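Local coordinates for Acarbose/maltose binding protein GacH (PDB 3K01) that binds acarbose as the solute receptor of an ABC transporter and probably also recognises maltose, at residues D188-W191 and F192-Y195; G218-A221 and Y222-I225; L381-A384 and N385-G389; P393-A396 and A397-G401. One frame throughout, in Å; residues are numbered along the deposited sequence.

Interaction 1 (D188-W191 and F192-Y195); sequences DPYW and FLPY
Two backbone hydrogen bonds carry the turn from P189 and Y190 into F192 and L193. F192 N donates to P189 O at 3.0 Å, and L193 N donates to Y190 O at a longer 3.3 Å. Both bonds run three residues back, the spacing of a 3-10 turn. Before them, D188 OD1 accepts from Y190 N at 3.0 Å, met nearly along its C-O axis. The same oxygen lies at the edge of the W191 indole, in its plane. The indole has partners elsewhere as well: NE1 donates to V258 O, and R185 makes a cation-pi contact with the ring.

One apolar side-chain pair spans the turn, Y190 with L193. Y190 CG is set opposite its own N (chi1 -163°), and ring atom CD1 meets L193 CD1 at 4.1 Å, the two side chains crossing at about a right angle. Carbon atoms also pack against a carbonyl oxygen, W191 O. P194 has no N-H to give it; instead its CD sits 3.5 Å from W191 O, and Y195 CE2 approaches the same atom obliquely at 3.6 Å. F192 turns away from this turn to stack on Y222 of helix 216-230.

This is an Asx turn at D188 followed by a 3-10 turn, together leading the chain into the short helix 193-198.

Interaction 2 (G218-A221 and Y222-I225); sequences GVRA and YRVI
Four i-to-i+4 backbone bonds join G218-A221 to Y222-I225 as regular alpha helix, V224 N lying 2.8 Å from R220 O at the short end of the range. At the long end, I225 N is 3.3 Å from A221 O.

Of the side chains, R223 folds back along the helix. Its CG lies opposite the backbone N (chi1 -169°) and the chain kinks at chi3, which brings the guanidinium over the preceding turn. There NH2 comes within 3.4 Å of V219 CG1, an oblique approach, and NH1 lies 3.9 Å from R220 CG. The guanidinium planes of R220 and R223 are turned 43° to each other. Y222 leans toward the start of the segment, its CD2 3.4 Å from G218 O and again oblique to the ring. V224 CG2 packs at 3.2 Å against R220 O, the carbonyl that also receives V224 N. I225 CG2 rests more loosely against A221 O.

At the far end of the Y222 ring, OH is hydrogen-bonded to T400 OG1 of helix 393-407. R220 points away to form a salt bridge with E199.

Chemically, the backbone supplies the bonds while the side chains add only van der Waals contact here. R220 NE and R223 NH1 lie 6.3 Å apart, not in contact, and the salt bridge of R220 to E199 probably eases any repulsion between these like charges.

Interaction 3 (L381-A384 and N385-G389); sequences LQMA and NVLSG
A384 O draws several groups to the end of its helix: S388 N donates to it at 3.0 Å, and a water adds a weak bond at 3.4 Å. That water is also anchored by side chains, donating to N385 OD1 at 2.8 Å and bonded to S388 OG at 2.6 Å, so it ties the amide of N385 to the hydroxyl one turn later.

The other half of the amide faces a second water. N385 ND2 donates to it at 2.9 Å, and the water passes a hydrogen on to Q382 OE1 at 2.7 Å. With a water on its oxygen and another on its nitrogen, the amide's rotation is probably well fixed. N385 CG lies opposite its own carbonyl carbon (chi1 -68°), which holds the amide alongside L381 O; L381 CD1 then lies 3.8 Å from ND2, the two side chains crossing at a slant. On another side of the helix, M383 and L387 run side by side in the same direction, with M383 CG 3.8 Å from L387 CD1. The helix closes in a Schellman motif: G389 has a positive phi (95°), and its N bonds back to V386 O.

Within the fold this is the last part of helix 376-387, wedged between two others. V386 and M383 press on helix 216-230, where K226 NZ also bonds to L387 O, while Q382 packs on helix 393-407 and its OE1 accepts from N399 ND2.

Interaction 4 (P393-A396 and A397-G401); sequences PDEA and AANTG
This is a local contact one turn apart, within the first turns of helix 393-407 near the C-terminus of the chain, with a water-bridged polar pair on one side and small side chains on another. A397, A398, N399 and T400 each give their N-H to the carbonyl four residues back, N399 N to E395 O being the shortest at 2.8 Å.

A396 O takes two donors. T400 N reaches it at 2.9 Å, and T400 OG1 donates at 2.7 Å from the opposite face of the carbonyl plane. The hydroxyl is put there by its torsion: OG1 sits beside its own N and opposite the carbonyl carbon (chi1 -51°), so it folds back onto the previous turn.

E395 and N399 form the polar pair. E395 is extended, with CG opposite the backbone N, and its CG passes 3.8 Å from N399 ND2 as the two side chains slant past each other. Carboxylate and amide planes differ by 47°, and one water joins them instead of a direct bond, donating to E395 OE2 and to N399 OD1 at 2.7 Å each. N399 ND2 is held from beyond the helix by Q382.

Two helices flank this one: A396 packs against Q382 and V386 of helix 376-387, while A397 and P393 rest on V219 and Y222, respectively, of helix 216-230.

Interaction 1 comes first along the chain, at the entrance to helix 193-198, followed by interaction 2 on helix 216-230; interactions 3 and 4 lie near the C-terminus on the consecutive helices 376-387 and 393-407. All four lie on the same side of the chain's centre. The centres of interactions 2, 3 and 4 are 10 to 11 Å apart, and each of the three touches the other two. Interaction 1 touches interactions 2 and 3, but its nearest atoms stay about 7 Å from interaction 4. The C-terminal helix pair is thus packed onto the chain region around 188-225, joining segments distant in sequence into one helical cluster of the solute receptor.

Interaction 1 (D188-W191 and F192-Y195)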
loop_
_atom_site.group_PDB
_atom_site.type_symbol
_atom_site.label_atom_id
_atom_site.label_comp_id
_atom_site.label_asym_id
_atom_site.label_seq_id
_atom_site.Cartn_x
_atom_site.Cartn_y
_atom_site.Cartn_z
ATOM N N ASP A 188 0.823 6.730 13.120
ATOM C CA ASP A 188 0.043 6.107 12.049
ATOM C C ASP A 188 0.395 4.613 12.017
ATOM O O ASP A 188 1.562 4.255 11.867
ATOM C CB ASP A 188 0.320 6.768 10.689
ATOM C CG ASP A 188 -0.586 6.235 9.607
ATOM O OD1 ASP A 188 -0.668 5.007 9.443
ATOM O OD2 ASP A 188 -1.242 7.081 8.935
ATOM N N PRO A 189 -0.611 3.737 12.181
ATOM C CA PRO A 189 -0.336 2.325 12.417
ATOM C C PRO A 189 0.237 1.615 11.194
ATOM O O PRO A 189 0.860 0.579 11.345
ATOM C CB PRO A 189 -1.725 1.763 12.765
ATOM C CG PRO A 189 -2.663 2.666 12.101
ATOM C CD PRO A 189 -2.055 4.035 12.175
ATOM N N TYR A 190 0.065 2.181 9.996
ATOM C CA TYR A 190 0.627 1.519 8.812
ATOM C C TYR A 190 2.157 1.430 8.931
ATOM O O TYR A 190 2.768 0.482 8.455
ATOM C CB TYR A 190 0.204 2.319 7.592
ATOM C CG TYR A 190 0.326 1.609 6.267
ATOM C CD1 TYR A 190 -0.409 0.447 6.001
ATOM C CD2 TYR A 190 1.113 2.138 5.249
ATOM C CE1 TYR A 190 -0.369 -0.153 4.776
ATOM C CE2 TYR A 190 1.188 1.493 4.011
ATOM C CZ TYR A 190 0.407 0.379 3.796
ATOM O OH TYR A 190 0.463 -0.272 2.576
ATOM N N TRP A 191 2.748 2.419 9.623
ATOM C CA TRP A 191 4.186 2.465 9.832
ATOM C C TRP A 191 4.688 1.535 10.917
ATOM O O TRP A 191 5.896 1.381 11.064
ATOM C CB TRP A 191 4.646 3.904 10.106
ATOM C CG TRP A 191 4.885 4.744 8.828
ATOM C CD1 TRP A 191 6.110 5.108 8.331
ATOM C CD2 TRP A 191 3.909 5.323 7.941
ATOM N NE1 TRP A 191 5.947 5.860 7.194
ATOM C CE2 TRP A 191 4.617 6.005 6.918
ATOM C CE3 TRP A 191 2.509 5.324 7.901
ATOM C CZ2 TRP A 191 3.966 6.677 5.869
ATOM C CZ3 TRP A 191 1.861 5.992 6.862
ATOM C CH2 TRP A 191 2.587 6.656 5.860
ATOM N N PHE A 192 3.791 0.900 11.671
ATOM C CA PHE A 192 4.225 -0.149 12.566
ATOM C C PHE A 192 4.549 -1.445 11.828
ATOM O O PHE A 192 5.375 -2.246 12.275
ATOM C CB PHE A 192 3.126 -0.390 13.622
ATOM C CG PHE A 192 3.447 -1.460 14.611
ATOM C CD1 PHE A 192 4.447 -1.257 15.556
ATOM C CD2 PHE A 192 2.738 -2.651 14.626
ATOM C CE1 PHE A 192 4.722 -2.252 16.531
ATOM C CE2 PHE A 192 3.021 -3.649 15.614
ATOM C CZ PHE A 192 4.003 -3.436 16.535
ATOM N N LEU A 193 3.844 -1.665 10.714
ATOM C CA LEU A 193 3.878 -2.967 10.090
ATOM C C LEU A 193 5.270 -3.433 9.647
ATOM O O LEU A 193 5.601 -4.603 9.834
ATOM C CB LEU A 193 2.823 -3.069 8.967
ATOM C CG LEU A 193 1.378 -2.907 9.458
ATOM C CD1 LEU A 193 0.424 -2.917 8.268
ATOM C CD2 LEU A 193 0.984 -4.035 10.412
ATOM N N PRO A 194 6.122 -2.543 9.109
ATOM C CA PRO A 194 7.484 -3.026 8.802
ATOM C C PRO A 194 8.213 -3.637 9.995
ATOM O O PRO A 194 8.948 -4.608 9.835
ATOM C CB PRO A 194 8.194 -1.740 8.337
ATOM C CG PRO A 194 7.092 -0.938 7.711
ATOM C CD PRO A 194 5.927 -1.140 8.666
ATOM N N TYR A 195 8.013 -3.054 11.178
ATOM C CA TYR A 195 8.640 -3.608 12.384
ATOM C C TYR A 195 8.061 -4.957 12.781
ATOM O O TYR A 195 8.795 -5.858 13.200
ATOM C CB TYR A 195 8.573 -2.601 13.551
ATOM C CG TYR A 195 9.274 -1.314 13.173
ATOM C CD1 TYR A 195 10.654 -1.249 13.008
ATOM C CD2 TYR A 195 8.543 -0.180 12.922
ATOM C CE1 TYR A 195 11.272 -0.060 12.612
ATOM C CE2 TYR A 195 9.138 1.003 12.532
ATOM C CZ TYR A 195 10.512 1.040 12.394
ATOM O OH TYR A 195 11.093 2.223 11.951
#

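Interaction 2 (G218-A221 and Y222-I225)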
loop_
_atom_site.group_PDB
_atom_site.type_symbol
_atom_site.label_atom_id
_atom_site.label_comp_id
_atom_site.label_asym_id
_atom_site.label_seq_id
_atom_site.Cartn_x
_atom_site.Cartn_y
_atom_site.Cartn_z
ATOM N N GLY A 218 5.068 -10.049 17.901
ATOM C CA GLY A 218 4.365 -8.789 18.100
ATOM C C GLY A 218 4.895 -8.013 19.293
ATOM O O GLY A 218 5.077 -6.778 19.247
ATOM N N VAL A 219 5.182 -8.728 20.383
ATOM C CA VAL A 219 5.786 -8.071 21.541
ATOM C C VAL A 219 7.123 -7.459 21.141
ATOM O O VAL A 219 7.399 -6.297 21.438
ATOM C CB VAL A 219 6.007 -9.090 22.675
ATOM C CG1 VAL A 219 6.784 -8.439 23.834
ATOM C CG2 VAL A 219 4.680 -9.671 23.156
ATOM N N ARG A 220 7.944 -8.241 20.444
ATOM C CA ARG A 220 9.252 -7.741 20.003
ATOM C C ARG A 220 9.106 -6.522 19.114
ATOM O O ARG A 220 9.938 -5.624 19.183
ATOM C CB ARG A 220 10.061 -8.796 19.251
ATOM C CG ARG A 220 10.612 -9.909 20.147
ATOM C CD ARG A 220 11.672 -10.699 19.413
ATOM N NE ARG A 220 11.219 -11.253 18.123
ATOM C CZ ARG A 220 10.649 -12.445 17.972
ATOM N NH1 ARG A 220 10.272 -12.869 16.771
ATOM N NH2 ARG A 220 10.465 -13.231 19.038
ATOM N N ALA A 221 8.090 -6.480 18.259
ATOM C CA ALA A 221 7.921 -5.325 17.376
ATOM C C ALA A 221 7.642 -4.046 18.167
ATOM O O ALA A 221 8.218 -2.980 17.858
ATOM C CB ALA A 221 6.829 -5.595 16.384
ATOM N N TYR A 222 6.752 -4.118 19.163
ATOM C CA TYR A 222 6.564 -2.958 20.016
ATOM C C TYR A 222 7.851 -2.584 20.765
ATOM O O TYR A 222 8.131 -1.390 20.971
ATOM C CB TYR A 222 5.396 -3.174 20.978
ATOM C CG TYR A 222 4.020 -3.077 20.352
ATOM C CD1 TYR A 222 3.534 -1.863 19.872
ATOM C CD2 TYR A 222 3.187 -4.204 20.269
ATOM C CE1 TYR A 222 2.250 -1.765 19.344
ATOM C CE2 TYR A 222 1.903 -4.105 19.738
ATOM C CZ TYR A 222 1.456 -2.889 19.262
ATOM O OH TYR A 222 0.187 -2.729 18.746
ATOM N N ARG A 223 8.624 -3.586 21.187
ATOM C CA ARG A 223 9.899 -3.304 21.851
ATOM C C ARG A 223 10.878 -2.606 20.917
ATOM O O ARG A 223 11.587 -1.700 21.335
ATOM C CB ARG A 223 10.506 -4.593 22.393
ATOM C CG ARG A 223 11.689 -4.372 23.326
ATOM C CD ARG A 223 12.162 -5.662 23.960
ATOM N NE ARG A 223 11.140 -6.213 24.841
ATOM C CZ ARG A 223 10.558 -7.402 24.690
ATOM N NH1 ARG A 223 10.889 -8.209 23.680
ATOM N NH2 ARG A 223 9.653 -7.787 25.575
ATOM N N VAL A 224 10.936 -3.032 19.660
ATOM C CA VAL A 224 11.876 -2.430 18.695
ATOM C C VAL A 224 11.614 -0.948 18.515
ATOM O O VAL A 224 12.559 -0.139 18.510
ATOM C CB VAL A 224 11.769 -3.157 17.322
ATOM C CG1 VAL A 224 12.399 -2.328 16.169
ATOM C CG2 VAL A 224 12.397 -4.530 17.392
ATOM N N ILE A 225 10.357 -0.552 18.382
ATOM C CA ILE A 225 10.104 0.856 18.116
ATOM C C ILE A 225 10.490 1.713 19.321
ATOM O O ILE A 225 11.051 2.799 19.169
ATOM C CB ILE A 225 8.649 1.142 17.632
ATOM C CG1 ILE A 225 7.587 0.881 18.729
ATOM C CG2 ILE A 225 8.358 0.385 16.334
ATOM C CD1 ILE A 225 6.189 1.311 18.304
#

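Interaction 3 (L381-A384 and N385-G389)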
loop_
_atom_site.group_PDB
_atom_site.type_symbol
_atom_site.label_atom_id
_atom_site.label_comp_id
_atom_site.label_asym_id
_atom_site.label_seq_id
_atom_site.Cartn_x
_atom_site.Cartn_y
_atom_site.Cartn_z
ATOM N N LEU A 381 -3.411 2.902 18.652
ATOM C CA LEU A 381 -3.511 3.246 20.060
ATOM C C LEU A 381 -2.357 2.668 20.876
ATOM O O LEU A 381 -1.719 3.396 21.685
ATOM C CB LEU A 381 -4.840 2.716 20.589
ATOM C CG LEU A 381 -5.102 3.018 22.060
ATOM C CD1 LEU A 381 -5.063 4.520 22.364
ATOM C CD2 LEU A 381 -6.422 2.406 22.451
ATOM N N GLN A 382 -2.079 1.381 20.684
ATOM C CA GLN A 382 -1.057 0.737 21.448
ATOM C C GLN A 382 0.340 1.209 21.089
ATOM O O GLN A 382 1.186 1.391 21.991
ATOM C CB GLN A 382 -1.156 -0.793 21.389
ATOM C CG GLN A 382 -2.509 -1.379 21.883
ATOM C CD GLN A 382 -2.917 -0.837 23.228
ATOM O OE1 GLN A 382 -2.094 -0.787 24.139
ATOM N NE2 GLN A 382 -4.182 -0.465 23.374
ATOM N N MET A 383 0.612 1.447 19.805
ATOM C CA MET A 383 1.932 1.970 19.459
ATOM C C MET A 383 2.143 3.357 20.073
ATOM O O MET A 383 3.252 3.651 20.542
ATOM C CB MET A 383 2.163 2.003 17.949
ATOM C CG MET A 383 3.434 2.824 17.546
ATOM S SD MET A 383 3.762 2.808 15.773
ATOM C CE MET A 383 1.971 2.937 15.390
ATOM N N ALA A 384 1.118 4.200 20.067
ATOM C CA ALA A 384 1.230 5.509 20.694
ATOM C C ALA A 384 1.542 5.374 22.172
ATOM O O ALA A 384 2.407 6.086 22.706
ATOM C CB ALA A 384 -0.047 6.310 20.486
ATOM N N ASN A 385 0.864 4.455 22.841
ATOM C CA ASN A 385 1.034 4.304 24.269
ATOM C C ASN A 385 2.375 3.680 24.630
ATOM O O ASN A 385 2.891 3.937 25.715
ATOM C CB ASN A 385 -0.164 3.562 24.863
ATOM C CG ASN A 385 -1.445 4.387 24.786
ATOM O OD1 ASN A 385 -1.449 5.567 24.383
ATOM N ND2 ASN A 385 -2.545 3.758 25.152
ATOM N N VAL A 386 2.928 2.847 23.739
ATOM C CA VAL A 386 4.279 2.339 23.935
ATOM C C VAL A 386 5.269 3.502 23.783
ATOM O O VAL A 386 6.170 3.677 24.615
ATOM C CB VAL A 386 4.604 1.220 22.920
ATOM C CG1 VAL A 386 6.111 0.935 22.841
ATOM C CG2 VAL A 386 3.828 -0.040 23.288
ATOM N N LEU A 387 5.131 4.296 22.721
ATOM C CA LEU A 387 6.112 5.355 22.448
ATOM C C LEU A 387 6.099 6.433 23.519
ATOM O O LEU A 387 7.156 6.988 23.829
ATOM C CB LEU A 387 5.913 5.939 21.053
ATOM C CG LEU A 387 6.301 4.986 19.925
ATOM C CD1 LEU A 387 5.822 5.580 18.591
ATOM C CD2 LEU A 387 7.805 4.705 19.898
ATOM N N SER A 388 4.949 6.716 24.116
ATOM C CA SER A 388 4.901 7.701 25.202
ATOM C C SER A 388 5.382 7.143 26.537
ATOM O O SER A 388 5.527 7.908 27.503
ATOM C CB SER A 388 3.488 8.215 25.372
ATOM O OG SER A 388 2.669 7.153 25.875
ATOM N N GLY A 389 5.571 5.825 26.632
ATOM C CA GLY A 389 6.100 5.207 27.864
ATOM C C GLY A 389 5.034 4.684 28.797
ATOM O O GLY A 389 5.360 4.103 29.843
HETATM O O HOH W 1 -2.151 1.017 26.159
HETATM O O HOH W 2 0.304 7.656 24.818
#

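Interaction 4 (P393-A396 and A397-G401)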
loop_
_atom_site.group_PDB
_atom_site.type_symbol
_atom_site.label_atom_id
_atom_site.label_comp_id
_atom_site.label_asym_id
_atom_site.label_seq_id
_atom_site.Cartn_x
_atom_site.Cartn_y
_atom_site.Cartn_z
ATOM N N PRO A 393 5.698 -3.100 25.910
ATOM C CA PRO A 393 5.477 -3.949 24.742
ATOM C C PRO A 393 4.566 -5.153 24.983
ATOM O O PRO A 393 3.716 -5.445 24.139
ATOM C CB PRO A 393 6.900 -4.378 24.358
ATOM C CG PRO A 393 7.703 -3.175 24.713
ATOM C CD PRO A 393 7.117 -2.709 26.026
ATOM N N ASP A 394 4.713 -5.854 26.093
ATOM C CA ASP A 394 3.897 -7.046 26.280
ATOM C C ASP A 394 2.436 -6.653 26.467
ATOM O O ASP A 394 1.554 -7.299 25.899
ATOM C CB ASP A 394 4.373 -7.841 27.489
ATOM C CG ASP A 394 3.597 -9.122 27.648
ATOM O OD1 ASP A 394 3.929 -10.071 26.931
ATOM O OD2 ASP A 394 2.648 -9.154 28.446
ATOM N N GLU A 395 2.158 -5.638 27.273
ATOM C CA GLU A 395 0.775 -5.224 27.482
ATOM C C GLU A 395 0.208 -4.653 26.184
ATOM O O GLU A 395 -0.966 -4.872 25.871
ATOM C CB GLU A 395 0.640 -4.198 28.614
ATOM C CG GLU A 395 -0.817 -3.881 28.955
ATOM C CD GLU A 395 -1.006 -2.895 30.073
ATOM O OE1 GLU A 395 -0.069 -2.126 30.364
ATOM O OE2 GLU A 395 -2.110 -2.885 30.673
ATOM N N ALA A 396 1.022 -3.915 25.424
ATOM C CA ALA A 396 0.567 -3.386 24.132
ATOM C C ALA A 396 0.153 -4.516 23.201
ATOM O O ALA A 396 -0.888 -4.439 22.550
ATOM C CB ALA A 396 1.662 -2.563 23.473
ATOM N N ALA A 397 0.972 -5.546 23.102
ATOM C CA ALA A 397 0.654 -6.680 22.247
ATOM C C ALA A 397 -0.601 -7.400 22.721
ATOM O O ALA A 397 -1.496 -7.704 21.907
ATOM C CB ALA A 397 1.838 -7.626 22.192
ATOM N N ALA A 398 -0.713 -7.623 24.031
ATOM C CA ALA A 398 -1.911 -8.248 24.605
ATOM C C ALA A 398 -3.165 -7.427 24.326
ATOM O O ALA A 398 -4.222 -7.978 23.951
ATOM C CB ALA A 398 -1.712 -8.434 26.116
ATOM N N ASN A 399 -3.065 -6.113 24.472
ATOM C CA ASN A 399 -4.207 -5.243 24.226
ATOM C C ASN A 399 -4.608 -5.300 22.749
ATOM O O ASN A 399 -5.795 -5.298 22.410
ATOM C CB ASN A 399 -3.863 -3.790 24.565
ATOM C CG ASN A 399 -3.839 -3.516 26.050
ATOM O OD1 ASN A 399 -4.351 -4.304 26.857
ATOM N ND2 ASN A 399 -3.250 -2.404 26.423
ATOM N N THR A 400 -3.606 -5.357 21.873
ATOM C CA THR A 400 -3.880 -5.417 20.429
ATOM C C THR A 400 -4.611 -6.740 20.135
ATOM O O THR A 400 -5.614 -6.773 19.429
ATOM C CB THR A 400 -2.586 -5.317 19.595
ATOM O OG1 THR A 400 -1.824 -4.178 20.021
ATOM C CG2 THR A 400 -2.900 -5.107 18.119
ATOM N N GLY A 401 -4.104 -7.835 20.687
ATOM C CA GLY A 401 -4.711 -9.152 20.464
ATOM C C GLY A 401 -6.125 -9.230 21.010
ATOM O O GLY A 401 -7.012 -9.794 20.368
HETATM O O HOH W 3 -4.251 -4.019 29.567
#